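PDB 6W0P: kojibiose phosphorylase from Gut metagenome, which belongs to glycoside hydrolase family 65, whose carbohydrate-active enzymes join a beta-rich N-terminal domain to a helical catalytic barrel. Local coordinates for residues Ser142-Met147 with Lys287-Phe292; Glu12-Val17 with Asp118-Leu123; Ser414-Pro419 with Pro476-Leu481; Asn486-Phe491 with Val590-Phe595. All blocks are in the same frame, centred on the assembly; numbering follows the deposited sequence.

Contact 1 of 4, residues Ser142-Met147 with Lys287-Phe292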
# COMPACT_ATOMS: atom_id res chain seq x y z
N SER A 142 16.59 -27.22 -34.85
CA SER A 142 15.15 -27.26 -35.17
C SER A 142 14.41 -27.74 -33.92
O SER A 142 14.94 -28.63 -33.23
CB SER A 142 14.91 -28.13 -36.38
OG SER A 142 15.70 -27.67 -37.47
N ARG A 143 13.26 -27.13 -33.59
CA ARG A 143 12.41 -27.66 -32.50
C ARG A 143 10.91 -27.45 -32.73
O ARG A 143 10.48 -26.54 -33.50
CB ARG A 143 12.89 -27.17 -31.13
CG ARG A 143 13.11 -25.68 -30.97
CD ARG A 143 13.99 -25.40 -29.77
NE ARG A 143 13.54 -24.22 -29.04
CZ ARG A 143 14.26 -23.51 -28.18
NH1 ARG A 143 15.51 -23.83 -27.92
NH2 ARG A 143 13.72 -22.44 -27.60
N LEU A 144 10.17 -28.31 -32.04
CA LEU A 144 8.70 -28.50 -32.08
C LEU A 144 8.22 -28.78 -30.65
O LEU A 144 8.90 -29.53 -29.92
CB LEU A 144 8.37 -29.73 -32.92
CG LEU A 144 8.62 -29.69 -34.42
CD1 LEU A 144 8.46 -31.09 -34.99
CD2 LEU A 144 7.65 -28.75 -35.13
N LEU A 145 7.06 -28.25 -30.29
CA LEU A 145 6.22 -28.81 -29.22
C LEU A 145 5.06 -29.54 -29.92
O LEU A 145 4.47 -28.96 -30.84
CB LEU A 145 5.76 -27.68 -28.29
CG LEU A 145 6.86 -26.83 -27.67
CD1 LEU A 145 6.29 -25.82 -26.69
CD2 LEU A 145 7.91 -27.68 -26.96
N ASP A 146 4.82 -30.80 -29.56
CA ASP A 146 3.75 -31.64 -30.16
C ASP A 146 2.40 -31.02 -29.77
O ASP A 146 2.16 -30.89 -28.58
CB ASP A 146 3.85 -33.09 -29.67
CG ASP A 146 3.08 -34.09 -30.51
OD1 ASP A 146 1.90 -33.81 -30.88
OD2 ASP A 146 3.65 -35.17 -30.78
N MET A 147 1.58 -30.63 -30.74
CA MET A 147 0.32 -29.88 -30.45
C MET A 147 -0.81 -30.83 -30.03
O MET A 147 -1.73 -30.32 -29.39
CB MET A 147 -0.15 -29.05 -31.64
CG MET A 147 0.87 -28.03 -32.05
SD MET A 147 1.31 -26.86 -30.75
CE MET A 147 -0.21 -25.93 -30.63
N LYS A 287 5.19 -32.74 -39.93
CA LYS A 287 3.95 -33.03 -40.70
C LYS A 287 2.79 -33.22 -39.72
O LYS A 287 1.72 -32.67 -40.00
CB LYS A 287 4.11 -34.26 -41.59
CG LYS A 287 5.01 -34.05 -42.79
CD LYS A 287 5.16 -35.30 -43.63
CE LYS A 287 6.13 -35.13 -44.78
NZ LYS A 287 5.88 -36.15 -45.83
N LYS A 288 3.01 -33.90 -38.61
CA LYS A 288 1.97 -34.13 -37.56
C LYS A 288 1.51 -32.78 -37.00
O LYS A 288 0.28 -32.55 -36.94
CB LYS A 288 2.52 -35.04 -36.47
CG LYS A 288 1.52 -35.41 -35.39
CD LYS A 288 2.18 -36.20 -34.30
CE LYS A 288 1.22 -36.71 -33.26
NZ LYS A 288 1.91 -36.92 -31.96
N ASN A 289 2.45 -31.88 -36.70
CA ASN A 289 2.09 -30.55 -36.16
C ASN A 289 1.34 -29.76 -37.24
O ASN A 289 0.39 -29.06 -36.91
CB ASN A 289 3.30 -29.77 -35.64
CG ASN A 289 3.32 -29.68 -34.14
OD1 ASN A 289 2.78 -30.55 -33.46
ND2 ASN A 289 3.95 -28.65 -33.62
N GLN A 290 1.75 -29.91 -38.49
CA GLN A 290 1.11 -29.15 -39.60
C GLN A 290 -0.34 -29.61 -39.74
O GLN A 290 -1.18 -28.75 -40.00
CB GLN A 290 1.91 -29.32 -40.90
CG GLN A 290 1.33 -28.55 -42.08
CD GLN A 290 2.42 -27.89 -42.88
OE1 GLN A 290 3.61 -28.01 -42.56
NE2 GLN A 290 2.02 -27.19 -43.92
N LYS A 291 -0.63 -30.91 -39.57
CA LYS A 291 -2.00 -31.48 -39.63
C LYS A 291 -2.86 -30.80 -38.56
O LYS A 291 -3.99 -30.43 -38.88
CB LYS A 291 -1.96 -33.00 -39.45
CG LYS A 291 -3.03 -33.78 -40.19
CD LYS A 291 -3.31 -35.12 -39.54
CE LYS A 291 -4.20 -35.02 -38.31
NZ LYS A 291 -5.61 -35.36 -38.63
N PHE A 292 -2.33 -30.60 -37.35
CA PHE A 292 -3.02 -29.87 -36.26
C PHE A 292 -3.27 -28.40 -36.65
O PHE A 292 -4.40 -27.94 -36.47
CB PHE A 292 -2.20 -29.92 -34.98
CG PHE A 292 -2.74 -29.08 -33.85
CD1 PHE A 292 -2.49 -27.72 -33.80
CD2 PHE A 292 -3.47 -29.66 -32.83
CE1 PHE A 292 -2.96 -26.96 -32.75
CE2 PHE A 292 -3.94 -28.90 -31.77
CZ PHE A 292 -3.68 -27.55 -31.73
O HOH W 1 0.97 -32.78 -33.25
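K288 reaches D146 with a fully stretched chain. Its CG is anti to the backbone N (chi1 -177°), and NZ arrives 2.7 Å from D146 OD2 on the syn lone pair, making a salt bridge in which the two side chains cross at about a right angle. Neither charge relies on one partner: OD2 is also bonded to the hydroxyl of Y154, and NZ also pairs with D149.

One residue on, N289 carries the centre of the contact. Its flat amide grips the main chain on both sides of D146. ND2 donates to L145 O at 2.8 Å, in the plane of the amide and nearly straight at 158°, while OD1 accepts from M147 N at 3.0 Å. Two bonds to fixed backbone atoms settle which end of the amide is oxygen and leave it little freedom to turn. ND2 has a second acceptor in S121 O, and a water 2.9 Å from N289 OD1 is also within hydrogen-bonding distance of D146 OD1, linking the two side chains.

A helical turn past K288, F292 closes the far end with an apolar surface. M147 CB sits over the middle of its ring, 3.4 Å from F292 CG, a CH-pi contact. The bent methionine chain then carries CE to within 3.6 Å of F292 CE1, with the sulfur placed obliquely in a Met-aromatic contact.

The whole shows how helix 282-300 is fastened to the end of strand 135-145, an arrangement consistent with the helical linker that follows the N-terminal beta-sandwich in family 65.

Contact 2 of 4, residues Glu12-Val17 with Asp118-Leu123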
# COMPACT_ATOMS: atom_id res chain seq x y z
N GLU A 12 6.64 -11.89 -44.08
CA GLU A 12 6.15 -13.04 -44.88
C GLU A 12 4.79 -13.46 -44.32
O GLU A 12 4.58 -13.41 -43.11
CB GLU A 12 7.05 -14.26 -44.75
CG GLU A 12 8.44 -14.11 -45.30
CD GLU A 12 9.16 -15.44 -45.34
OE1 GLU A 12 8.45 -16.50 -45.37
OE2 GLU A 12 10.42 -15.43 -45.34
N PRO A 13 3.87 -13.96 -45.17
CA PRO A 13 2.52 -14.24 -44.71
C PRO A 13 2.43 -15.47 -43.79
O PRO A 13 1.50 -15.46 -43.01
CB PRO A 13 1.69 -14.44 -46.00
CG PRO A 13 2.71 -14.71 -47.10
CD PRO A 13 4.07 -14.24 -46.59
N TYR A 14 3.35 -16.44 -43.87
CA TYR A 14 3.23 -17.74 -43.14
C TYR A 14 4.42 -18.00 -42.20
O TYR A 14 4.46 -19.09 -41.61
CB TYR A 14 3.05 -18.91 -44.11
CG TYR A 14 1.81 -18.85 -44.97
CD1 TYR A 14 0.55 -19.17 -44.46
CD2 TYR A 14 1.89 -18.48 -46.31
CE1 TYR A 14 -0.59 -19.12 -45.25
CE2 TYR A 14 0.77 -18.46 -47.12
CZ TYR A 14 -0.47 -18.76 -46.58
OH TYR A 14 -1.57 -18.69 -47.39
N ARG A 15 5.36 -17.07 -42.06
CA ARG A 15 6.55 -17.25 -41.20
C ARG A 15 6.99 -15.91 -40.60
O ARG A 15 6.76 -14.86 -41.22
CB ARG A 15 7.71 -17.86 -42.01
CG ARG A 15 7.30 -19.01 -42.91
CD ARG A 15 8.52 -19.78 -43.38
NE ARG A 15 9.36 -18.96 -44.22
CZ ARG A 15 10.59 -19.29 -44.63
NH1 ARG A 15 11.14 -20.45 -44.29
NH2 ARG A 15 11.25 -18.45 -45.42
N ILE A 16 7.60 -15.96 -39.42
CA ILE A 16 8.38 -14.85 -38.84
C ILE A 16 9.83 -15.22 -39.12
O ILE A 16 10.23 -16.39 -38.81
CB ILE A 16 8.08 -14.67 -37.34
CG1 ILE A 16 6.58 -14.71 -37.02
CG2 ILE A 16 8.71 -13.40 -36.82
CD1 ILE A 16 5.74 -13.69 -37.79
N VAL A 17 10.58 -14.30 -39.72
CA VAL A 17 12.00 -14.53 -40.07
C VAL A 17 12.84 -13.41 -39.48
O VAL A 17 12.49 -12.22 -39.71
CB VAL A 17 12.19 -14.66 -41.60
CG1 VAL A 17 13.66 -14.86 -41.97
CG2 VAL A 17 11.36 -15.80 -42.13
N ASP A 118 7.76 -21.08 -38.39
CA ASP A 118 6.80 -21.40 -39.47
C ASP A 118 5.39 -21.46 -38.86
O ASP A 118 5.09 -22.38 -38.11
CB ASP A 118 7.18 -22.69 -40.19
CG ASP A 118 6.50 -22.81 -41.53
OD1 ASP A 118 5.31 -22.45 -41.60
OD2 ASP A 118 7.19 -23.23 -42.51
N LEU A 119 4.53 -20.52 -39.21
CA LEU A 119 3.18 -20.41 -38.59
C LEU A 119 2.27 -21.57 -39.04
O LEU A 119 1.21 -21.71 -38.43
CB LEU A 119 2.58 -19.05 -38.94
CG LEU A 119 3.37 -17.82 -38.52
CD1 LEU A 119 2.66 -16.59 -39.02
CD2 LEU A 119 3.57 -17.74 -37.00
N ARG A 120 2.69 -22.42 -39.99
CA ARG A 120 1.84 -23.55 -40.47
C ARG A 120 2.18 -24.85 -39.75
O ARG A 120 1.40 -25.81 -39.91
CB ARG A 120 1.98 -23.71 -41.98
CG ARG A 120 1.78 -22.42 -42.75
CD ARG A 120 2.40 -22.47 -44.12
NE ARG A 120 3.85 -22.53 -44.00
CZ ARG A 120 4.68 -22.44 -45.04
NH1 ARG A 120 4.19 -22.28 -46.26
NH2 ARG A 120 5.99 -22.48 -44.86
N SER A 121 3.29 -24.91 -39.01
CA SER A 121 3.81 -26.16 -38.38
C SER A 121 4.24 -25.94 -36.93
O SER A 121 4.19 -26.89 -36.13
CB SER A 121 4.95 -26.74 -39.19
OG SER A 121 6.10 -25.90 -39.15
N GLY A 122 4.59 -24.72 -36.57
CA GLY A 122 5.20 -24.44 -35.26
C GLY A 122 6.64 -24.91 -35.28
O GLY A 122 7.18 -25.10 -34.21
N LEU A 123 7.22 -25.08 -36.47
CA LEU A 123 8.65 -25.40 -36.63
C LEU A 123 9.44 -24.14 -36.30
O LEU A 123 9.18 -23.06 -36.91
CB LEU A 123 8.97 -25.89 -38.04
CG LEU A 123 10.47 -26.11 -38.27
CD1 LEU A 123 10.99 -27.14 -37.28
CD2 LEU A 123 10.79 -26.55 -39.69
O HOH W 2 9.90 -22.83 -42.82
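Y14 and R120 meet where the loop ahead of strand 15-19 passes the turn at 118-123. Y14 CG stands beside its own backbone N (chi1 -61°). Y14 CB lies over one face of the R120 guanidinium, toward its rim, and comes within 3.6 Å of R120 CD. The tyrosine ring and the guanidinium are almost parallel, 12° apart, although the two side chains cross at about a right angle.

R120 is held in this pose by D118. A bend at chi3 (-67°) swings NE back toward the carboxylate. NE then binds D118 OD1 at 2.8 Å through the syn lone pair, and R120 NH2 binds D118 OD2 at 2.7 Å, a side-on pair of bonds that holds the acid at the guanidinium edge, in its plane, and fixes the group's rotation. D118 OD1 also accepts the backbone N of R120, forming an Asx turn.

R15 bends in a similar way but turns to E12, its NE lying 2.9 Å from E12 OE1. Across the contact its CD packs 3.8 Å from D118 OD2, and a water joins R15 NH1 to the same oxygen. With the two guanidinium groups so close, the acids E12 and D118 probably offset their like charges.

Deeper in, L119 N donates to Y14 O at 2.8 Å, and the leucine's CD2 faces I16 CG1 at 4.3 Å.

R15 and D118 form an antiparallel, non-hydrogen-bonded pair, placing strand 15-19 beside the tip of the beta hairpin 109-118/123-132, near the edge of the large N-terminal sheet.

Contact 3 of 4, residues Ser414-Pro419 with Pro476-Leu481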
# COMPACT_ATOMS: atom_id res chain seq x y z
N SER A 414 -9.22 -5.66 -3.48
CA SER A 414 -10.35 -5.46 -2.53
C SER A 414 -11.49 -4.70 -3.21
O SER A 414 -12.60 -4.62 -2.61
CB SER A 414 -9.92 -4.76 -1.27
OG SER A 414 -8.93 -5.52 -0.59
N THR A 415 -11.27 -4.16 -4.41
CA THR A 415 -12.18 -3.13 -4.97
C THR A 415 -12.85 -3.54 -6.29
O THR A 415 -13.90 -2.93 -6.59
CB THR A 415 -11.44 -1.81 -5.15
OG1 THR A 415 -10.39 -2.03 -6.09
CG2 THR A 415 -10.92 -1.29 -3.84
N GLN A 416 -12.28 -4.49 -7.03
CA GLN A 416 -12.68 -4.79 -8.43
C GLN A 416 -13.36 -6.16 -8.48
O GLN A 416 -12.68 -7.16 -8.22
CB GLN A 416 -11.47 -4.79 -9.37
CG GLN A 416 -10.88 -3.42 -9.65
CD GLN A 416 -9.74 -3.53 -10.64
OE1 GLN A 416 -8.73 -4.17 -10.35
NE2 GLN A 416 -9.96 -3.02 -11.85
N PHE A 417 -14.64 -6.20 -8.85
CA PHE A 417 -15.39 -7.48 -8.92
C PHE A 417 -15.60 -7.88 -10.38
O PHE A 417 -16.30 -8.88 -10.63
CB PHE A 417 -16.64 -7.37 -8.04
CG PHE A 417 -16.27 -6.87 -6.66
CD1 PHE A 417 -15.23 -7.45 -5.96
CD2 PHE A 417 -16.89 -5.77 -6.11
CE1 PHE A 417 -14.85 -6.97 -4.71
CE2 PHE A 417 -16.52 -5.29 -4.86
CZ PHE A 417 -15.50 -5.89 -4.17
N GLN A 418 -14.92 -7.19 -11.31
CA GLN A 418 -14.95 -7.55 -12.76
C GLN A 418 -14.57 -9.01 -12.96
O GLN A 418 -15.05 -9.61 -13.90
CB GLN A 418 -14.09 -6.60 -13.63
CG GLN A 418 -12.60 -6.56 -13.28
CD GLN A 418 -11.94 -5.26 -13.70
OE1 GLN A 418 -12.51 -4.18 -13.57
NE2 GLN A 418 -10.73 -5.37 -14.21
N PRO A 419 -13.72 -9.68 -12.15
CA PRO A 419 -13.47 -11.10 -12.42
C PRO A 419 -14.70 -11.99 -12.17
O PRO A 419 -14.92 -12.92 -12.93
CB PRO A 419 -12.33 -11.47 -11.47
CG PRO A 419 -11.74 -10.15 -10.99
CD PRO A 419 -12.88 -9.16 -11.05
N PRO A 476 -13.42 -1.30 -14.32
CA PRO A 476 -12.27 -1.50 -15.20
C PRO A 476 -11.35 -0.26 -15.31
O PRO A 476 -10.16 -0.46 -15.48
CB PRO A 476 -12.91 -1.88 -16.55
CG PRO A 476 -14.29 -2.42 -16.18
CD PRO A 476 -14.70 -1.63 -14.96
N ASP A 477 -11.90 0.96 -15.20
CA ASP A 477 -11.12 2.22 -15.20
C ASP A 477 -10.40 2.30 -13.86
O ASP A 477 -11.03 2.67 -12.85
CB ASP A 477 -11.96 3.49 -15.43
CG ASP A 477 -11.18 4.77 -15.16
OD1 ASP A 477 -9.95 4.71 -15.29
OD2 ASP A 477 -11.79 5.83 -14.79
N GLU A 478 -9.13 1.94 -13.84
CA GLU A 478 -8.36 1.85 -12.58
C GLU A 478 -7.99 3.24 -12.07
O GLU A 478 -7.36 3.31 -11.00
CB GLU A 478 -7.12 0.99 -12.79
CG GLU A 478 -7.48 -0.41 -13.22
CD GLU A 478 -6.29 -1.33 -13.34
OE1 GLU A 478 -5.17 -0.87 -13.15
OE2 GLU A 478 -6.51 -2.50 -13.57
N PHE A 479 -8.39 4.30 -12.77
CA PHE A 479 -8.11 5.68 -12.35
C PHE A 479 -9.22 6.18 -11.42
O PHE A 479 -9.14 7.33 -11.02
CB PHE A 479 -7.90 6.58 -13.57
CG PHE A 479 -6.68 6.24 -14.38
CD1 PHE A 479 -5.68 5.40 -13.90
CD2 PHE A 479 -6.48 6.84 -15.62
CE1 PHE A 479 -4.55 5.11 -14.65
CE2 PHE A 479 -5.33 6.59 -16.36
CZ PHE A 479 -4.38 5.71 -15.88
N LYS A 480 -10.15 5.32 -11.02
CA LYS A 480 -11.25 5.67 -10.07
C LYS A 480 -11.30 4.64 -8.93
O LYS A 480 -11.74 3.49 -9.19
CB LYS A 480 -12.59 5.77 -10.80
CG LYS A 480 -12.78 7.11 -11.50
CD LYS A 480 -12.91 8.27 -10.52
CE LYS A 480 -12.48 9.59 -11.12
NZ LYS A 480 -11.12 9.50 -11.72
N LEU A 481 -10.89 5.08 -7.74
CA LEU A 481 -10.64 4.22 -6.54
C LEU A 481 -11.57 4.60 -5.38
O LEU A 481 -11.63 5.77 -5.01
CB LEU A 481 -9.17 4.36 -6.15
CG LEU A 481 -8.78 3.78 -4.79
CD1 LEU A 481 -9.12 2.30 -4.70
CD2 LEU A 481 -7.30 4.01 -4.51
O HOH W 3 -6.89 -4.69 -12.20
O HOH W 4 -8.99 -2.77 -14.86
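Q418 presses its amide oxygen against P476 in the tight part of this contact. OE1 stands 3.1 Å from P476 N, yet a proline nitrogen has no hydrogen to give, so the approach is one of close packing, with the oxygen resting against the pyrrolidine ring. The glutamine gets there with CG between its backbone N and carbonyl carbon (chi1 60°) and an extended chain beyond.

The other end of the same amide faces water. NE2 of Q418 donates to an ordered water at 3.2 Å, and Q416 NE2 donates to that same molecule, also at 3.2 Å. The water passes its own protons to P476 O at 2.7 Å and to E478 OE2 at 2.8 Å. Four partners thus fix its position, and it stands in for the direct polar bonds that the two segments lack. A second water repeats the device, lying 2.7 Å from Q416 OE1 and 2.6 Å from E478 OE2. Q416 and E478 cross at about a right angle, their planar ends nearly perpendicular (83°), and E478 is partly exposed where the rest of the contact is buried. Q416 NE2 has a further acceptor in G475 O.

At the opposite end the packing is slack: T415 CG2 and L481 CD1 meet at 4.1 Å, with W410 of the second subunit against the leucine.

The contact therefore lies between the start of helix 418-434, with F417 at its N-cap, and the loop leading to helix 487-504, whose Y488 packs on both Q418 and P476; the short helix 410-413 borders E478 and L481.

Contact 4 of 4, residues Asn486-Phe491 with Val590-Phe595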
# COMPACT_ATOMS: atom_id res chain seq x y z
N ASN A 486 -20.38 2.70 -9.21
CA ASN A 486 -19.69 2.41 -10.49
C ASN A 486 -20.68 1.64 -11.37
O ASN A 486 -21.19 0.59 -10.93
CB ASN A 486 -18.37 1.67 -10.32
CG ASN A 486 -17.86 1.12 -11.63
OD1 ASN A 486 -17.99 -0.08 -11.88
ND2 ASN A 486 -17.25 1.97 -12.45
N THR A 487 -20.98 2.18 -12.55
CA THR A 487 -22.07 1.65 -13.40
C THR A 487 -21.67 0.29 -13.95
O THR A 487 -22.50 -0.59 -13.91
CB THR A 487 -22.47 2.66 -14.47
OG1 THR A 487 -22.81 3.83 -13.71
CG2 THR A 487 -23.63 2.17 -15.31
N TYR A 488 -20.42 0.10 -14.36
CA TYR A 488 -19.98 -1.23 -14.83
C TYR A 488 -20.29 -2.28 -13.74
O TYR A 488 -20.92 -3.32 -14.04
CB TYR A 488 -18.49 -1.28 -15.16
CG TYR A 488 -18.09 -2.61 -15.74
CD1 TYR A 488 -17.73 -3.67 -14.92
CD2 TYR A 488 -18.16 -2.82 -17.10
CE1 TYR A 488 -17.38 -4.90 -15.46
CE2 TYR A 488 -17.82 -4.06 -17.65
CZ TYR A 488 -17.43 -5.10 -16.83
OH TYR A 488 -17.16 -6.31 -17.40
N THR A 489 -19.83 -2.03 -12.52
CA THR A 489 -20.02 -2.97 -11.37
C THR A 489 -21.53 -3.27 -11.18
O THR A 489 -21.91 -4.47 -11.11
CB THR A 489 -19.34 -2.40 -10.12
OG1 THR A 489 -17.95 -2.17 -10.40
CG2 THR A 489 -19.51 -3.29 -8.91
N ASN A 490 -22.36 -2.23 -11.09
CA ASN A 490 -23.80 -2.38 -10.74
C ASN A 490 -24.53 -3.04 -11.91
O ASN A 490 -25.32 -3.97 -11.67
CB ASN A 490 -24.43 -1.05 -10.34
CG ASN A 490 -23.89 -0.53 -9.02
OD1 ASN A 490 -22.86 -1.00 -8.56
ND2 ASN A 490 -24.57 0.45 -8.44
N PHE A 491 -24.25 -2.56 -13.12
CA PHE A 491 -24.88 -3.05 -14.36
C PHE A 491 -24.60 -4.55 -14.49
O PHE A 491 -25.55 -5.34 -14.60
CB PHE A 491 -24.38 -2.26 -15.57
CG PHE A 491 -25.07 -2.57 -16.87
CD1 PHE A 491 -24.61 -3.58 -17.70
CD2 PHE A 491 -26.17 -1.83 -17.28
CE1 PHE A 491 -25.25 -3.86 -18.89
CE2 PHE A 491 -26.79 -2.10 -18.49
CZ PHE A 491 -26.32 -3.10 -19.30
N VAL A 590 -17.74 2.43 -18.74
CA VAL A 590 -19.11 2.49 -19.33
C VAL A 590 -19.08 1.78 -20.69
O VAL A 590 -19.99 0.96 -20.97
CB VAL A 590 -19.60 3.94 -19.47
CG1 VAL A 590 -20.83 4.04 -20.37
CG2 VAL A 590 -19.87 4.55 -18.12
N LEU A 591 -18.09 2.09 -21.53
CA LEU A 591 -18.01 1.59 -22.93
C LEU A 591 -17.73 0.09 -22.92
O LEU A 591 -18.05 -0.60 -23.91
CB LEU A 591 -16.94 2.38 -23.70
CG LEU A 591 -17.29 3.82 -24.04
CD1 LEU A 591 -16.37 4.35 -25.14
CD2 LEU A 591 -18.76 3.97 -24.47
N MET A 592 -17.13 -0.42 -21.84
CA MET A 592 -16.94 -1.87 -21.65
C MET A 592 -18.31 -2.57 -21.53
O MET A 592 -18.54 -3.51 -22.26
CB MET A 592 -16.11 -2.17 -20.40
CG MET A 592 -15.62 -3.58 -20.38
SD MET A 592 -14.41 -3.83 -21.71
CE MET A 592 -14.44 -5.61 -21.83
N PHE A 593 -19.20 -2.15 -20.63
CA PHE A 593 -20.48 -2.91 -20.50
C PHE A 593 -21.34 -2.65 -21.75
O PHE A 593 -22.09 -3.51 -22.13
CB PHE A 593 -21.17 -2.69 -19.16
CG PHE A 593 -21.85 -1.36 -18.97
CD1 PHE A 593 -23.08 -1.12 -19.55
CD2 PHE A 593 -21.28 -0.39 -18.17
CE1 PHE A 593 -23.72 0.10 -19.36
CE2 PHE A 593 -21.93 0.81 -17.96
CZ PHE A 593 -23.15 1.05 -18.56
N MET A 594 -21.19 -1.49 -22.38
CA MET A 594 -21.94 -1.17 -23.61
C MET A 594 -21.44 -2.09 -24.73
O MET A 594 -22.29 -2.64 -25.46
CB MET A 594 -21.81 0.31 -23.94
CG MET A 594 -22.53 1.17 -22.90
SD MET A 594 -22.89 2.87 -23.41
CE MET A 594 -24.31 2.55 -24.47
N PHE A 595 -20.13 -2.39 -24.79
CA PHE A 595 -19.58 -3.38 -25.76
C PHE A 595 -20.14 -4.78 -25.46
O PHE A 595 -20.59 -5.45 -26.41
CB PHE A 595 -18.06 -3.43 -25.67
CG PHE A 595 -17.44 -4.62 -26.35
CD1 PHE A 595 -17.41 -4.71 -27.73
CD2 PHE A 595 -16.80 -5.60 -25.61
CE1 PHE A 595 -16.81 -5.79 -28.36
CE2 PHE A 595 -16.20 -6.68 -26.23
CZ PHE A 595 -16.22 -6.79 -27.60
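F593 meets F491, Y488 and T487 where two helices pass, the axes of their short segments 487-491 and 590-595 approaching to 9.1 Å and running in broadly the same direction, 34° apart. CB begins beside the tyrosine, 3.6 Å from Y488 CD2. From there chi1 (74°) puts CG between the backbone N and the carbonyl carbon.

On one side of the ring, CD1 lies over the centre of the F491 ring, 3.4 Å from F491 CD1, and CE1 continues over the same face. The two phenylalanines form a face-to-face stack, tilted by 26°, with centroids 4.2 Å apart. The other ortho carbon, CD2, rests 3.7 Å from Y488 CA, against the helix backbone. Further out, CE2 meets the methyl T487 CG2 at 3.4 Å, and at the tip CZ lies 3.5 Å from that methyl. The carbonyl of V590 sits over the opposite face from F491, and F546 meets the ring edge-to-face.

Y488 meanwhile runs alongside M592, its CE2 touching M592 CG at 3.5 Å.

N486 caps the first helix by accepting from T489 N. Two helices of the catalytic domain are thus packed side by side, consistent with the (alpha/alpha) barrel of family 65.

How the contacts relate
The four contacts fall into two pairs on opposite sides of the chain's centre, each pair touching internally. Contacts 1 and 2 both reach the large N-terminal sheet and are joined where L144 of contact 1 packs on L123 of contact 2. Contact 1 is buried and mixes polar grips with an aromatic end, whereas contact 2, only partly buried, sets charged pairs, each closed within its own segment, around a backbone bond near the sheet edge. Contacts 3 and 4, both buried in the catalytic domain, have centres about 11 Å apart and meet through Y488. Their chemistry diverges: waters bridge amides and an acid between a helix start and a loop in contact 3, while aromatic rings carry the helix-helix interface of contact 4.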